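Local coordinates for protein Cog5 (Kluyveromyces lactis, PDB 4U6U) that is a subunit of the conserved oligomeric Golgi complex that pairs with Cog7 and probably helps tether vesicles to Golgi membranes before fusion, at residues L165-I169 with S231-F236; T161-L165 with S178-A182; W225-T229 with E277-I281. The protein carries 7 engineered substitutions. All coordinates share one frame; numbering follows the deposited sequence.

Interaction 1: L165-I169 with S231-F236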
ATOM      1  N   LEU B 165       6.778  -1.017 -33.069  1.00108.26           N
ATOM      2  CA  LEU B 165       7.092   0.005 -34.071  1.00103.08           C
ATOM      3  C   LEU B 165       8.427  -0.275 -34.760  1.00103.97           C
ATOM      4  O   LEU B 165       8.517  -0.245 -35.986  1.00108.15           O
ATOM      5  CB  LEU B 165       7.139   1.397 -33.448  1.00 98.13           C
ATOM      6  CG  LEU B 165       5.848   2.046 -32.963  1.00101.41           C
ATOM      7  CD1 LEU B 165       6.181   3.370 -32.300  1.00 95.84           C
ATOM      8  CD2 LEU B 165       4.846   2.230 -34.099  1.00110.09           C
ATOM      9  N   SER B 166       9.467  -0.539 -33.973  1.00 96.55           N
ATOM     10  CA  SER B 166      10.780  -0.813 -34.546  1.00 99.62           C
ATOM     11  C   SER B 166      10.784  -2.035 -35.441  1.00102.30           C
ATOM     12  O   SER B 166      11.574  -2.094 -36.382  1.00111.10           O
ATOM     13  CB  SER B 166      11.834  -0.979 -33.463  1.00103.83           C
ATOM     14  OG  SER B 166      12.271   0.294 -33.025  1.00117.92           O
ATOM     15  N   LYS B 167       9.923  -3.009 -35.162  1.00 94.08           N
ATOM     16  CA  LYS B 167       9.894  -4.202 -36.002  1.00103.99           C
ATOM     17  C   LYS B 167       9.510  -3.912 -37.454  1.00109.76           C
ATOM     18  O   LYS B 167       9.934  -4.641 -38.360  1.00108.96           O
ATOM     19  CB  LYS B 167       8.944  -5.238 -35.424  1.00 98.35           C
ATOM     20  CG  LYS B 167       9.602  -6.114 -34.379  1.00120.42           C
ATOM     21  CD  LYS B 167       8.582  -7.031 -33.715  1.00138.44           C
ATOM     22  CE  LYS B 167       9.064  -7.525 -32.349  1.00135.89           C
ATOM     23  NZ  LYS B 167       7.966  -8.188 -31.584  1.00134.66           N
ATOM     24  N   THR B 168       8.752  -2.842 -37.691  1.00100.96           N
ATOM     25  CA  THR B 168       8.397  -2.500 -39.072  1.00111.59           C
ATOM     26  C   THR B 168       9.421  -1.619 -39.800  1.00118.95           C
ATOM     27  O   THR B 168       9.217  -1.279 -40.955  1.00127.58           O
ATOM     28  CB  THR B 168       7.023  -1.809 -39.174  1.00108.34           C
ATOM     29  OG1 THR B 168       6.871  -0.863 -38.113  1.00104.25           O
ATOM     30  CG2 THR B 168       5.906  -2.849 -39.139  1.00112.43           C
ATOM     31  N   ILE B 169      10.494  -1.214 -39.131  1.00106.94           N
ATOM     32  CA  ILE B 169      11.524  -0.412 -39.792  1.00 94.98           C
ATOM     33  C   ILE B 169      12.100  -1.184 -40.989  1.00 99.02           C
ATOM     34  O   ILE B 169      12.383  -0.617 -42.052  1.00108.86           O
ATOM     35  CB  ILE B 169      12.631  -0.045 -38.807  1.00 90.85           C
ATOM     36  CG1 ILE B 169      12.084   0.945 -37.782  1.00 77.57           C
ATOM     37  CG2 ILE B 169      13.869   0.488 -39.534  1.00 75.51           C
ATOM     38  CD1 ILE B 169      13.077   1.284 -36.718  1.00 76.46           C
ATOM     39  N   SER B 231      13.146   5.133 -27.801  1.00111.99           N
ATOM     40  CA  SER B 231      13.700   3.838 -28.203  1.00117.67           C
ATOM     41  C   SER B 231      13.212   3.435 -29.593  1.00122.45           C
ATOM     42  O   SER B 231      13.534   2.356 -30.093  1.00123.56           O
ATOM     43  CB  SER B 231      13.384   2.749 -27.172  1.00114.34           C
ATOM     44  OG  SER B 231      12.029   2.374 -27.216  1.00116.76           O
ATOM     45  N   PHE B 232      12.424   4.305 -30.209  1.00124.94           N
ATOM     46  CA  PHE B 232      12.028   4.095 -31.586  1.00119.26           C
ATOM     47  C   PHE B 232      12.790   5.066 -32.464  1.00116.84           C
ATOM     48  O   PHE B 232      13.199   4.726 -33.565  1.00116.77           O
ATOM     49  CB  PHE B 232      10.543   4.306 -31.794  1.00108.59           C
ATOM     50  CG  PHE B 232      10.158   4.309 -33.233  1.00110.68           C
ATOM     51  CD1 PHE B 232      10.131   3.123 -33.950  1.00110.86           C
ATOM     52  CD2 PHE B 232       9.884   5.491 -33.890  1.00115.76           C
ATOM     53  CE1 PHE B 232       9.788   3.108 -35.289  1.00109.66           C
ATOM     54  CE2 PHE B 232       9.547   5.488 -35.237  1.00120.55           C
ATOM     55  CZ  PHE B 232       9.500   4.297 -35.937  1.00114.14           C
ATOM     56  N   LYS B 233      12.958   6.288 -31.969  1.00110.49           N
ATOM     57  CA  LYS B 233      13.823   7.266 -32.612  1.00102.89           C
ATOM     58  C   LYS B 233      15.230   6.717 -32.773  1.00 97.32           C
ATOM     59  O   LYS B 233      15.817   6.769 -33.859  1.00 93.55           O
ATOM     60  CB  LYS B 233      13.878   8.553 -31.789  1.00101.92           C
ATOM     61  CG  LYS B 233      14.788   9.632 -32.332  1.00103.60           C
ATOM     62  CD  LYS B 233      15.006  10.719 -31.294  1.00104.29           C
ATOM     63  CE  LYS B 233      16.125  11.666 -31.680  1.00 96.63           C
ATOM     64  NZ  LYS B 233      15.683  12.534 -32.806  1.00100.92           N
ATOM     65  N   ARG B 234      15.752   6.153 -31.692  1.00 93.14           N
ATOM     66  CA  ARG B 234      17.115   5.656 -31.684  1.00 88.67           C
ATOM     67  C   ARG B 234      17.270   4.595 -32.763  1.00 92.49           C
ATOM     68  O   ARG B 234      18.242   4.619 -33.528  1.00 88.89           O
ATOM     69  CB  ARG B 234      17.476   5.131 -30.290  1.00 95.06           C
ATOM     70  CG  ARG B 234      18.741   4.307 -30.183  1.00111.20           C
ATOM     71  CD  ARG B 234      18.953   3.796 -28.749  1.00132.39           C
ATOM     72  NE  ARG B 234      17.756   3.177 -28.164  1.00151.94           N
ATOM     73  CZ  ARG B 234      17.470   1.874 -28.196  1.00157.89           C
ATOM     74  NH1 ARG B 234      18.287   1.022 -28.801  1.00159.11           N
ATOM     75  NH2 ARG B 234      16.356   1.419 -27.631  1.00157.04           N
ATOM     76  N   ASP B 235      16.279   3.714 -32.860  1.00 92.81           N
ATOM     77  CA  ASP B 235      16.305   2.610 -33.812  1.00 95.67           C
ATOM     78  C   ASP B 235      16.185   3.098 -35.248  1.00 92.32           C
ATOM     79  O   ASP B 235      16.874   2.623 -36.159  1.00 92.47           O
ATOM     80  CB  ASP B 235      15.175   1.622 -33.514  1.00 99.00           C
ATOM     81  CG  ASP B 235      15.451   0.782 -32.300  1.00103.93           C
ATOM     82  OD1 ASP B 235      16.512   0.988 -31.677  1.00110.02           O
ATOM     83  OD2 ASP B 235      14.619  -0.087 -31.971  1.00106.67           O
ATOM     84  N   PHE B 236      15.248   4.006 -35.449  1.00 86.91           N
ATOM     85  CA  PHE B 236      15.003   4.559 -36.760  1.00 93.03           C
ATOM     86  C   PHE B 236      16.268   5.209 -37.286  1.00 94.21           C
ATOM     87  O   PHE B 236      16.753   4.872 -38.366  1.00 90.38           O
ATOM     88  CB  PHE B 236      13.845   5.552 -36.680  1.00 99.42           C
ATOM     89  CG  PHE B 236      13.241   5.900 -38.002  1.00102.98           C
ATOM     90  CD1 PHE B 236      12.316   5.067 -38.600  1.00107.20           C
ATOM     91  CD2 PHE B 236      13.544   7.100 -38.613  1.00101.75           C
ATOM     92  CE1 PHE B 236      11.745   5.410 -39.820  1.00108.71           C
ATOM     93  CE2 PHE B 236      12.977   7.450 -39.820  1.00100.28           C
ATOM     94  CZ  PHE B 236      12.077   6.605 -40.425  1.00101.08           C
TER

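Interaction 2: T161-L165 with S178-A182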
ATOM      1  N   THR B 161       5.088  -1.600 -27.124  1.00101.06           N
ATOM      2  CA  THR B 161       4.768  -0.758 -28.274  1.00109.99           C
ATOM      3  C   THR B 161       6.015  -0.254 -29.006  1.00109.26           C
ATOM      4  O   THR B 161       6.086  -0.312 -30.238  1.00 99.99           O
ATOM      5  CB  THR B 161       3.871   0.430 -27.854  1.00108.71           C
ATOM      6  OG1 THR B 161       2.500   0.001 -27.884  1.00104.93           O
ATOM      7  CG2 THR B 161       4.012   1.582 -28.818  1.00109.85           C
ATOM      8  N   ALA B 162       7.006   0.202 -28.247  1.00108.95           N
ATOM      9  CA  ALA B 162       8.269   0.644 -28.829  1.00101.69           C
ATOM     10  C   ALA B 162       8.886  -0.468 -29.670  1.00 91.34           C
ATOM     11  O   ALA B 162       9.463  -0.223 -30.736  1.00 92.04           O
ATOM     12  CB  ALA B 162       9.216   1.070 -27.756  1.00103.47           C
ATOM     13  N   GLN B 163       8.772  -1.687 -29.167  1.00 83.30           N
ATOM     14  CA  GLN B 163       9.224  -2.872 -29.879  1.00 99.36           C
ATOM     15  C   GLN B 163       8.424  -3.138 -31.170  1.00107.57           C
ATOM     16  O   GLN B 163       9.010  -3.482 -32.196  1.00113.16           O
ATOM     17  CB  GLN B 163       9.143  -4.068 -28.938  1.00105.12           C
ATOM     18  CG  GLN B 163       9.555  -5.396 -29.507  1.00114.69           C
ATOM     19  CD  GLN B 163       9.363  -6.515 -28.494  1.00134.61           C
ATOM     20  OE1 GLN B 163       9.107  -6.265 -27.308  1.00134.02           O
ATOM     21  NE2 GLN B 163       9.478  -7.754 -28.957  1.00145.82           N
ATOM     22  N   VAL B 164       7.099  -2.988 -31.123  1.00108.24           N
ATOM     23  CA  VAL B 164       6.266  -3.288 -32.290  1.00112.14           C
ATOM     24  C   VAL B 164       6.471  -2.266 -33.418  1.00116.78           C
ATOM     25  O   VAL B 164       6.338  -2.611 -34.592  1.00127.44           O
ATOM     26  CB  VAL B 164       4.756  -3.379 -31.937  1.00105.78           C
ATOM     27  CG1 VAL B 164       4.101  -2.011 -31.897  1.00 99.70           C
ATOM     28  CG2 VAL B 164       4.039  -4.257 -32.959  1.00110.33           C
ATOM     29  N   LEU B 165       6.778  -1.017 -33.069  1.00108.26           N
ATOM     30  CA  LEU B 165       7.092   0.005 -34.071  1.00103.08           C
ATOM     31  C   LEU B 165       8.427  -0.275 -34.760  1.00103.97           C
ATOM     32  O   LEU B 165       8.517  -0.245 -35.986  1.00108.15           O
ATOM     33  CB  LEU B 165       7.139   1.397 -33.448  1.00 98.13           C
ATOM     34  CG  LEU B 165       5.848   2.046 -32.963  1.00101.41           C
ATOM     35  CD1 LEU B 165       6.181   3.370 -32.300  1.00 95.84           C
ATOM     36  CD2 LEU B 165       4.846   2.230 -34.099  1.00110.09           C
ATOM     37  N   SER B 178       1.512  -0.874 -37.348  1.00131.89           N
ATOM     38  CA  SER B 178       2.254  -0.698 -36.106  1.00135.25           C
ATOM     39  C   SER B 178       1.827   0.580 -35.386  1.00137.63           C
ATOM     40  O   SER B 178       1.628   0.593 -34.172  1.00140.42           O
ATOM     41  CB  SER B 178       3.757  -0.678 -36.382  1.00132.88           C
ATOM     42  OG  SER B 178       4.215  -1.987 -36.668  1.00136.83           O
ATOM     43  N   LEU B 179       1.689   1.648 -36.162  1.00136.65           N
ATOM     44  CA  LEU B 179       1.298   2.964 -35.664  1.00135.88           C
ATOM     45  C   LEU B 179      -0.113   2.930 -35.047  1.00142.83           C
ATOM     46  O   LEU B 179      -0.486   3.805 -34.257  1.00132.29           O
ATOM     47  CB  LEU B 179       1.400   3.979 -36.804  1.00130.68           C
ATOM     48  CG  LEU B 179       1.608   5.462 -36.510  1.00127.69           C
ATOM     49  CD1 LEU B 179       2.684   5.657 -35.488  1.00115.54           C
ATOM     50  CD2 LEU B 179       2.020   6.134 -37.800  1.00130.95           C
ATOM     51  N   ASP B 180      -0.910   1.951 -35.467  1.00148.70           N
ATOM     52  CA  ASP B 180      -2.220   1.689 -34.870  1.00143.26           C
ATOM     53  C   ASP B 180      -2.092   0.981 -33.511  1.00138.57           C
ATOM     54  O   ASP B 180      -2.703   1.402 -32.530  1.00142.57           O
ATOM     55  CB  ASP B 180      -3.079   0.847 -35.816  1.00145.53           C
ATOM     56  CG  ASP B 180      -3.691   1.668 -36.942  1.00142.68           C
ATOM     57  OD1 ASP B 180      -3.690   2.916 -36.842  1.00138.79           O
ATOM     58  OD2 ASP B 180      -4.168   1.063 -37.928  1.00138.22           O
ATOM     59  N   ASP B 181      -1.290  -0.086 -33.462  1.00129.60           N
ATOM     60  CA  ASP B 181      -1.009  -0.818 -32.220  1.00123.10           C
ATOM     61  C   ASP B 181      -0.441   0.072 -31.132  1.00132.47           C
ATOM     62  O   ASP B 181      -0.577  -0.235 -29.956  1.00140.83           O
ATOM     63  CB  ASP B 181      -0.049  -1.979 -32.466  1.00130.07           C
ATOM     64  CG  ASP B 181      -0.699  -3.119 -33.203  1.00143.24           C
ATOM     65  OD1 ASP B 181      -1.936  -3.243 -33.101  1.00151.48           O
ATOM     66  OD2 ASP B 181       0.020  -3.881 -33.888  1.00147.75           O
ATOM     67  N   ALA B 182       0.264   1.127 -31.520  1.00131.86           N
ATOM     68  CA  ALA B 182       0.769   2.096 -30.553  1.00127.55           C
ATOM     69  C   ALA B 182      -0.386   2.904 -29.937  1.00135.54           C
ATOM     70  O   ALA B 182      -0.379   3.224 -28.745  1.00140.10           O
ATOM     71  CB  ALA B 182       1.771   3.016 -31.205  1.00118.38           C
TER

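Interaction 3: W225-T229 with E277-I281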
ATOM      1  N   TRP B 225       4.542   8.290 -24.446  1.00118.30           N
ATOM      2  CA  TRP B 225       5.051   8.660 -25.759  1.00119.11           C
ATOM      3  C   TRP B 225       6.514   9.028 -25.706  1.00119.81           C
ATOM      4  O   TRP B 225       7.298   8.532 -26.503  1.00114.21           O
ATOM      5  CB  TRP B 225       4.259   9.820 -26.341  1.00125.34           C
ATOM      6  CG  TRP B 225       2.914   9.423 -26.821  1.00130.30           C
ATOM      7  CD1 TRP B 225       1.731  10.009 -26.495  1.00138.51           C
ATOM      8  CD2 TRP B 225       2.599   8.359 -27.724  1.00125.18           C
ATOM      9  NE1 TRP B 225       0.694   9.376 -27.130  1.00139.35           N
ATOM     10  CE2 TRP B 225       1.203   8.353 -27.896  1.00128.94           C
ATOM     11  CE3 TRP B 225       3.363   7.409 -28.413  1.00114.32           C
ATOM     12  CZ2 TRP B 225       0.549   7.443 -28.722  1.00122.86           C
ATOM     13  CZ3 TRP B 225       2.711   6.498 -29.233  1.00111.74           C
ATOM     14  CH2 TRP B 225       1.319   6.523 -29.380  1.00117.87           C
ATOM     15  N   SER B 226       6.877   9.883 -24.755  1.00127.22           N
ATOM     16  CA  SER B 226       8.254  10.331 -24.633  1.00128.75           C
ATOM     17  C   SER B 226       9.211   9.154 -24.637  1.00132.05           C
ATOM     18  O   SER B 226      10.204   9.165 -25.355  1.00140.58           O
ATOM     19  CB  SER B 226       8.461  11.154 -23.372  1.00129.97           C
ATOM     20  OG  SER B 226       9.823  11.530 -23.265  1.00134.39           O
ATOM     21  N   LYS B 227       8.925   8.147 -23.823  1.00125.54           N
ATOM     22  CA  LYS B 227       9.794   6.980 -23.755  1.00120.44           C
ATOM     23  C   LYS B 227       9.747   6.102 -25.019  1.00114.32           C
ATOM     24  O   LYS B 227      10.812   5.666 -25.474  1.00117.39           O
ATOM     25  CB  LYS B 227       9.489   6.147 -22.512  1.00118.89           C
ATOM     26  CG  LYS B 227      10.002   6.793 -21.239  1.00117.45           C
ATOM     27  CD  LYS B 227      11.477   6.554 -21.039  1.00123.92           C
ATOM     28  CE  LYS B 227      12.047   7.530 -20.018  1.00135.98           C
ATOM     29  NZ  LYS B 227      13.351   7.066 -19.445  1.00143.20           N
ATOM     30  N   VAL B 228       8.568   5.822 -25.595  1.00 99.93           N
ATOM     31  CA  VAL B 228       8.570   4.953 -26.785  1.00110.78           C
ATOM     32  C   VAL B 228       9.183   5.718 -27.945  1.00111.05           C
ATOM     33  O   VAL B 228       9.843   5.133 -28.802  1.00113.04           O
ATOM     34  CB  VAL B 228       7.163   4.434 -27.251  1.00102.08           C
ATOM     35  CG1 VAL B 228       6.214   4.300 -26.077  1.00 91.36           C
ATOM     36  CG2 VAL B 228       6.558   5.320 -28.345  1.00100.85           C
ATOM     37  N   THR B 229       8.993   7.033 -27.939  1.00110.59           N
ATOM     38  CA  THR B 229       9.537   7.882 -28.981  1.00110.85           C
ATOM     39  C   THR B 229      11.056   7.790 -28.998  1.00114.39           C
ATOM     40  O   THR B 229      11.656   7.807 -30.061  1.00113.18           O
ATOM     41  CB  THR B 229       9.082   9.341 -28.820  1.00112.31           C
ATOM     42  OG1 THR B 229       8.065   9.602 -29.790  1.00110.97           O
ATOM     43  CG2 THR B 229      10.236  10.329 -29.017  1.00115.35           C
ATOM     44  N   GLU B 277       0.791  14.988 -28.574  1.00145.94           N
ATOM     45  CA  GLU B 277       0.972  13.553 -28.447  1.00141.54           C
ATOM     46  C   GLU B 277       1.367  13.063 -29.839  1.00157.39           C
ATOM     47  O   GLU B 277       2.090  12.078 -29.991  1.00163.38           O
ATOM     48  CB  GLU B 277      -0.291  12.885 -27.913  1.00136.03           C
ATOM     49  CG  GLU B 277      -0.751  13.494 -26.589  1.00153.11           C
ATOM     50  CD  GLU B 277      -2.011  12.848 -26.035  1.00166.50           C
ATOM     51  OE1 GLU B 277      -2.174  11.624 -26.237  1.00173.51           O
ATOM     52  OE2 GLU B 277      -2.830  13.560 -25.394  1.00162.84           O
ATOM     53  N   LEU B 278       0.871  13.766 -30.854  1.00161.95           N
ATOM     54  CA  LEU B 278       1.326  13.584 -32.229  1.00162.01           C
ATOM     55  C   LEU B 278       2.770  14.041 -32.392  1.00164.93           C
ATOM     56  O   LEU B 278       3.535  13.454 -33.144  1.00166.65           O
ATOM     57  CB  LEU B 278       0.440  14.361 -33.211  1.00161.40           C
ATOM     58  CG  LEU B 278       1.122  14.838 -34.497  1.00158.02           C
ATOM     59  CD1 LEU B 278       1.256  13.716 -35.519  1.00154.82           C
ATOM     60  CD2 LEU B 278       0.410  16.029 -35.095  1.00161.04           C
ATOM     61  N   GLN B 279       3.139  15.108 -31.693  1.00171.01           N
ATOM     62  CA  GLN B 279       4.433  15.742 -31.935  1.00168.66           C
ATOM     63  C   GLN B 279       5.623  14.849 -31.574  1.00159.08           C
ATOM     64  O   GLN B 279       6.690  14.973 -32.175  1.00155.23           O
ATOM     65  CB  GLN B 279       4.504  17.084 -31.211  1.00168.51           C
ATOM     66  CG  GLN B 279       4.184  18.233 -32.157  1.00173.64           C
ATOM     67  CD  GLN B 279       3.328  19.302 -31.525  1.00190.91           C
ATOM     68  OE1 GLN B 279       3.246  19.405 -30.302  1.00197.88           O
ATOM     69  NE2 GLN B 279       2.679  20.111 -32.358  1.00197.70           N
ATOM     70  N   TYR B 280       5.447  13.967 -30.594  1.00152.91           N
ATOM     71  CA  TYR B 280       6.488  13.005 -30.245  1.00137.86           C
ATOM     72  C   TYR B 280       6.823  12.091 -31.430  1.00133.02           C
ATOM     73  O   TYR B 280       7.996  11.938 -31.781  1.00136.31           O
ATOM     74  CB  TYR B 280       6.078  12.152 -29.048  1.00134.84           C
ATOM     75  CG  TYR B 280       6.178  12.832 -27.704  1.00140.29           C
ATOM     76  CD1 TYR B 280       7.412  13.025 -27.093  1.00143.50           C
ATOM     77  CD2 TYR B 280       5.041  13.232 -27.018  1.00139.22           C
ATOM     78  CE1 TYR B 280       7.509  13.628 -25.848  1.00141.35           C
ATOM     79  CE2 TYR B 280       5.132  13.832 -25.776  1.00141.44           C
ATOM     80  CZ  TYR B 280       6.366  14.026 -25.197  1.00143.32           C
ATOM     81  OH  TYR B 280       6.453  14.623 -23.962  1.00149.28           O
ATOM     82  N   ILE B 281       5.797  11.487 -32.036  1.00128.32           N
ATOM     83  CA  ILE B 281       5.989  10.525 -33.133  1.00126.16           C
ATOM     84  C   ILE B 281       6.611  11.206 -34.368  1.00127.78           C
ATOM     85  O   ILE B 281       7.265  10.561 -35.192  1.00120.69           O
ATOM     86  CB  ILE B 281       4.656   9.808 -33.527  1.00123.34           C
ATOM     87  CG1 ILE B 281       4.920   8.611 -34.435  1.00131.31           C
ATOM     88  CG2 ILE B 281       3.684  10.732 -34.190  1.00133.74           C
ATOM     89  CD1 ILE B 281       5.753   7.531 -33.779  1.00141.03           C
TER

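Interaction 1: L165-I169 with S231-F236
The phenyl ring of F232 lies against L165, whose CD1 sits 4.2 Å above one ring face, displaced toward the rim. L165 CB comes closer, 3.5 Å from F232 CD1, and the two side chains cross at about a right angle. I169 approaches the same ring obliquely, CG1 lying 4.0 Å from F232 CE1. A second phenyl, F236, is met instead at its edge, where the same I169 CG1 is 4.2 Å from F236 CD1, while I169 CD1 rests on the backbone at F236. The chi1 of F232 (171°) sets CG anti to the backbone N and swings the ring across to the facing segment. Leucine and isoleucine suit these places because their branches can spread over a face or against a rim, and V285 touches both phenyl rings.

The D235 carboxylate is met on the anti side of OD2 by the hydroxyl of S166, whose OG donates a 2.6 Å hydrogen bond to OD2 from 17° out of the carboxylate plane. R234 offers D235 a face rather than an N-H: OD1 stands over the guanidinium, 3.4 Å from NH1, so that link is one of charge alone. Together they would probably stabilise the ionised carboxylate. Serine suits its place, short enough for its hydroxyl to reach the carboxylate on the neighbouring helix.

Where helix 143-167 ends, L165 O accepts from both T168 N and T168 OG1, the hydroxyl at 2.8 Å, and both donors come from the same face of its plane. The arrangement is helix-helix packing within the all-helical C-terminal part of Cog5: the last turn of helix 143-167 and the residues after it rest on helix 220-241.

Interaction 2: T161-L165 with S178-A182
S178 faces V164 and L165, and its small side chain allows the two backbones to come near. Its OG lies 3.0 Å from V164 O and is also bonded with T168 OG1; the hydroxyl is shared between two oxygens, so the bond to V164 O is not certain. With chi1 at -74°, OG sits beside its own backbone N and opposite the carbonyl carbon, turned to the facing helix. The S178 backbone takes the end of a leucine: L165 CD2 is 3.6 Å from S178 O.

L179 points its CB away, yet its CD1 bends back to within 4.3 Å of the same L165 CD2. L179 also packs on I261 and F265 of helix 254-265, so a long branched side chain serves two neighbours.

D181 stands at the exposed border. Its side chain crosses V164 at about a right angle, OD2 lying 4.1 Å from V164 CG2; the aliphatic valine only flanks the acid, whose charge can face solvent.

A182 CB lies 3.6 Å from T161 CG2. Alanine and the methyl of threonine are short enough to mesh here, and W225 touches A182 as well.

The helix segments run at 171° with axes 8.9 Å apart. Helices 143-167 and 175-192 are consecutive, joined by a loop of seven residues, and form an antiparallel helical hairpin in the helical C-terminal part of Cog5.

Interaction 3: W225-T229 with E277-I281
Two nearly parallel helix segments, 10° apart with axes 9.3 Å from each other, join the short C-terminal helix 277-284 to helix 220-241 in the all-helical part of Cog5. Y280 lays its ring flat on the backbone of the facing helix, with S226 N 3.9 Å above the ring centre and W225 C over the same face nearer the rim. Around the ring, W225 CB is 3.6 Å from Y280 CD2, and S226 CB is equally close to CE1; the small serine lets the helix backbone meet the ring directly. The phenol end continues past these carbons to a weak hydrogen bond with D222, and K283 makes a cation-pi contact with the ring.

W225 in turn receives E277 O over one indole face. At the indole edge, E277 OE1 lies in the plane 3.8 Å from W225 NE1, but the principal partner of this carboxylate is R186, in a salt bridge. E277 CB is 3.7 Å from W225 NE1. Next to the tyrosine, T229 OG1 donates a weak 3.1 Å hydrogen bond to Y280 O.

Replacing Y280 with an alanine would probably open a gap over the W225-S226 backbone and leave K283 without its aromatic partner. The chemistry implies an interface held mainly by broad aromatic surfaces, with a weak threonine-carbonyl bond inside it and the E277 carboxylate, paired with R186, at its side.

How the interactions relate
Interactions 1 and 2 share L165 and helix 143-167; interactions 1 and 3 share helix 220-241, at adjoining stretches. Interaction 2 is the most buried and the most local, a hairpin between consecutive helices built from small and aliphatic side chains. Interactions 1 and 3 join parts further apart in the sequence, are only partly buried, and rely on aromatic rings with polar groups beside them: a serine-aspartate hydrogen bond in the first, a weak threonine-carbonyl bond in the third. All three meet around one bundle: S231 of interaction 1 packs on A162 of interaction 2, whose L179 in turn packs on I281 of interaction 3.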